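Side-chain contact in D-ribulose-5-phosphate 3-epimerase, putative (Plasmodium falciparum, PDB 1TQX), which probably interconverts D-ribulose 5-phosphate and D-xylulose 5-phosphate with the help of a bound divalent metal ion, within a TIM barrel: residues F91-L96 against V127-P132. Residues are numbered along the deposited sequence; the frame is centred on the assembly and turned at random.
Sequences FHFEAL and VQKLVP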
ATOM      1  N   PHE A  91       0.964   0.011   8.710  1.00 19.81           N
ATOM      2  CA  PHE A  91       2.211   0.252   9.427  1.00 20.27           C
ATOM      3  C   PHE A  91       3.171  -0.903   9.182  1.00 20.56           C
ATOM      4  O   PHE A  91       2.764  -1.961   8.693  1.00 19.46           O
ATOM      5  CB  PHE A  91       1.946   0.435  10.935  1.00 20.69           C
ATOM      6  CG  PHE A  91       1.401  -0.787  11.621  1.00 20.66           C
ATOM      7  CD1 PHE A  91       2.260  -1.749  12.152  1.00 22.61           C
ATOM      8  CD2 PHE A  91       0.027  -0.965  11.763  1.00 20.50           C
ATOM      9  CE1 PHE A  91       1.756  -2.872  12.817  1.00 21.66           C
ATOM     10  CE2 PHE A  91      -0.484  -2.088  12.427  1.00 21.46           C
ATOM     11  CZ  PHE A  91       0.384  -3.039  12.953  1.00 21.57           C
ATOM     12  N   HIS A  92       4.446  -0.697   9.504  1.00 19.81           N
ATOM     13  CA  HIS A  92       5.447  -1.735   9.299  1.00 19.27           C
ATOM     14  C   HIS A  92       5.662  -2.655  10.487  1.00 20.85           C
ATOM     15  O   HIS A  92       5.778  -2.209  11.625  1.00 21.15           O
ATOM     16  CB  HIS A  92       6.781  -1.106   8.881  1.00 19.87           C
ATOM     17  CG  HIS A  92       6.922  -0.940   7.400  1.00 20.30           C
ATOM     18  ND1 HIS A  92       7.414  -1.940   6.585  1.00 19.86           N
ATOM     19  CD2 HIS A  92       6.538   0.062   6.575  1.00 19.80           C
ATOM     20  CE1 HIS A  92       7.320  -1.562   5.323  1.00 20.69           C
ATOM     21  NE2 HIS A  92       6.789  -0.352   5.289  1.00 20.78           N
ATOM     22  N   PHE A  93       5.705  -3.951  10.195  1.00 20.89           N
ATOM     23  CA  PHE A  93       5.937  -4.987  11.195  1.00 21.37           C
ATOM     24  C   PHE A  93       7.253  -4.640  11.889  1.00 22.55           C
ATOM     25  O   PHE A  93       7.381  -4.770  13.108  1.00 23.14           O
ATOM     26  CB  PHE A  93       6.027  -6.346  10.475  1.00 21.36           C
ATOM     27  CG  PHE A  93       6.230  -7.541  11.381  1.00 22.51           C
ATOM     28  CD1 PHE A  93       5.333  -7.835  12.404  1.00 22.89           C
ATOM     29  CD2 PHE A  93       7.285  -8.423  11.148  1.00 22.99           C
ATOM     30  CE1 PHE A  93       5.481  -8.995  13.176  1.00 23.92           C
ATOM     31  CE2 PHE A  93       7.437  -9.583  11.914  1.00 23.67           C
ATOM     32  CZ  PHE A  93       6.532  -9.866  12.926  1.00 24.54           C
ATOM     33  N   GLU A  94       8.221  -4.168  11.103  1.00 21.74           N
ATOM     34  CA  GLU A  94       9.536  -3.814  11.631  1.00 23.08           C
ATOM     35  C   GLU A  94       9.536  -2.575  12.519  1.00 22.98           C
ATOM     36  O   GLU A  94      10.395  -2.434  13.389  1.00 25.13           O
ATOM     37  CB  GLU A  94      10.541  -3.611  10.488  1.00 22.72           C
ATOM     38  CG  GLU A  94      10.676  -4.805   9.543  1.00 23.21           C
ATOM     39  CD  GLU A  94       9.635  -4.794   8.442  1.00 23.64           C
ATOM     40  OE1 GLU A  94       8.776  -3.890   8.451  1.00 23.21           O
ATOM     41  OE2 GLU A  94       9.673  -5.683   7.564  1.00 22.86           O
ATOM     42  N   ALA A  95       8.584  -1.673  12.299  1.00 22.81           N
ATOM     43  CA  ALA A  95       8.513  -0.453  13.097  1.00 23.71           C
ATOM     44  C   ALA A  95       8.187  -0.776  14.557  1.00 23.18           C
ATOM     45  O   ALA A  95       8.512   0.001  15.457  1.00 25.22           O
ATOM     46  CB  ALA A  95       7.461   0.494  12.517  1.00 22.72           C
ATOM     47  N   LEU A  96       7.536  -1.913  14.780  1.00 23.45           N
ATOM     48  CA  LEU A  96       7.183  -2.351  16.126  1.00 25.81           C
ATOM     49  C   LEU A  96       8.079  -3.503  16.571  1.00 27.06           C
ATOM     50  O   LEU A  96       7.654  -4.383  17.320  1.00 27.32           O
ATOM     51  CB  LEU A  96       5.712  -2.782  16.185  1.00 25.38           C
ATOM     52  CG  LEU A  96       4.701  -1.663  16.444  1.00 27.99           C
ATOM     53  CD1 LEU A  96       4.888  -0.565  15.417  1.00 24.70           C
ATOM     54  CD2 LEU A  96       3.276  -2.212  16.393  1.00 27.27           C
ATOM     55  N   VAL A 127       7.836 -13.704   5.825  1.00 31.62           N
ATOM     56  CA  VAL A 127       6.367 -13.631   5.873  1.00 33.51           C
ATOM     57  C   VAL A 127       5.708 -14.460   6.965  1.00 32.73           C
ATOM     58  O   VAL A 127       4.671 -14.073   7.504  1.00 32.30           O
ATOM     59  CB  VAL A 127       5.707 -14.136   4.577  1.00 35.86           C
ATOM     60  CG1 VAL A 127       4.808 -13.069   4.004  1.00 34.97           C
ATOM     61  CG2 VAL A 127       6.752 -14.600   3.605  1.00 39.29           C
ATOM     62  N   GLN A 128       6.280 -15.620   7.260  1.00 32.18           N
ATOM     63  CA  GLN A 128       5.694 -16.502   8.261  1.00 33.92           C
ATOM     64  C   GLN A 128       5.611 -15.881   9.646  1.00 31.80           C
ATOM     65  O   GLN A 128       4.816 -16.315  10.478  1.00 30.43           O
ATOM     66  CB  GLN A 128       6.458 -17.826   8.313  1.00 37.05           C
ATOM     67  CG  GLN A 128       6.431 -18.574   6.988  1.00 42.89           C
ATOM     68  CD  GLN A 128       6.880 -20.016   7.117  1.00 46.90           C
ATOM     69  OE1 GLN A 128       6.235 -20.823   7.787  1.00 48.87           O
ATOM     70  NE2 GLN A 128       7.995 -20.347   6.476  1.00 48.63           N
ATOM     71  N   LYS A 129       6.419 -14.856   9.893  1.00 31.06           N
ATOM     72  CA  LYS A 129       6.395 -14.192  11.190  1.00 30.91           C
ATOM     73  C   LYS A 129       5.081 -13.442  11.398  1.00 28.95           C
ATOM     74  O   LYS A 129       4.756 -13.062  12.521  1.00 29.62           O
ATOM     75  CB  LYS A 129       7.561 -13.211  11.319  1.00 31.85           C
ATOM     76  CG  LYS A 129       8.932 -13.856  11.472  1.00 36.62           C
ATOM     77  CD  LYS A 129      10.016 -12.787  11.428  1.00 37.41           C
ATOM     78  CE  LYS A 129      11.418 -13.377  11.453  1.00 40.64           C
ATOM     79  NZ  LYS A 129      11.988 -13.425  12.819  1.00 42.03           N
ATOM     80  N   LEU A 130       4.332 -13.226  10.319  1.00 27.32           N
ATOM     81  CA  LEU A 130       3.058 -12.504  10.404  1.00 26.78           C
ATOM     82  C   LEU A 130       1.865 -13.380  10.790  1.00 27.28           C
ATOM     83  O   LEU A 130       0.820 -12.865  11.192  1.00 24.68           O
ATOM     84  CB  LEU A 130       2.730 -11.830   9.066  1.00 25.17           C
ATOM     85  CG  LEU A 130       3.638 -10.723   8.524  1.00 24.78           C
ATOM     86  CD1 LEU A 130       3.071 -10.236   7.203  1.00 25.31           C
ATOM     87  CD2 LEU A 130       3.726  -9.568   9.518  1.00 24.37           C
ATOM     88  N   VAL A 131       2.014 -14.694  10.659  1.00 27.81           N
ATOM     89  CA  VAL A 131       0.923 -15.614  10.963  1.00 28.69           C
ATOM     90  C   VAL A 131       0.146 -15.337  12.258  1.00 29.04           C
ATOM     91  O   VAL A 131      -1.081 -15.257  12.241  1.00 29.57           O
ATOM     92  CB  VAL A 131       1.422 -17.076  10.956  1.00 29.22           C
ATOM     93  CG1 VAL A 131       0.294 -18.021  11.350  1.00 30.31           C
ATOM     94  CG2 VAL A 131       1.925 -17.432   9.563  1.00 29.88           C
ATOM     95  N   PRO A 132       0.843 -15.181  13.394  1.00 30.16           N
ATOM     96  CA  PRO A 132       0.119 -14.915  14.642  1.00 30.67           C
ATOM     97  C   PRO A 132      -0.810 -13.701  14.546  1.00 31.81           C
ATOM     98  O   PRO A 132      -1.933 -13.717  15.055  1.00 30.90           O
ATOM     99  CB  PRO A 132       1.244 -14.704  15.652  1.00 31.81           C
ATOM    100  CG  PRO A 132       2.333 -15.593  15.125  1.00 31.60           C
ATOM    101  CD  PRO A 132       2.289 -15.303  13.643  1.00 29.50           C
TER
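One face of the Phe93 ring is covered by Leu130, whose CD2 lies 3.8 Å from the ring centroid and 18° off its normal, a CH-pi contact. The methyl sits off-centre toward the CG-CD1 side of the rim, with Leu130 CD2 3.7 Å from Phe93 CG. At the far end of the ring Lys129 arrives obliquely: its CB is 3.7 Å from Phe93 CE2, and its backbone O is equally near Phe93 CZ. The Phe93 ring, swung away from its own backbone N (chi1 -178°), reaches from just past strand 88-92 to the 3-10 segment 127-130. Lys129 CD lies farther from the ring than CB; the chain then bends at its last torsion and leads NZ away, to a weak, long ion pair with Glu98. Cys103 of helix 100-111 also touches Phe93, while Leu130 packs on Ile121 of strand 116-121. Next to Phe93, the ring of His92 receives Glu94 OE1 at its edge: ND1 donates a 3.0 Å hydrogen bond to the syn side of the carboxylate, 26° out of its plane. Glu94 OE2 accepts from Lys122 N and also bonds Thr125 OG1, and His92 NE2 bonds the zinc ligand His70, placing His92 in the metal's second shell. No hydrogen bond spans the two segments; CH-pi and van der Waals contact join them where successive beta-alpha loops meet, beside a polar chain leading to the zinc site.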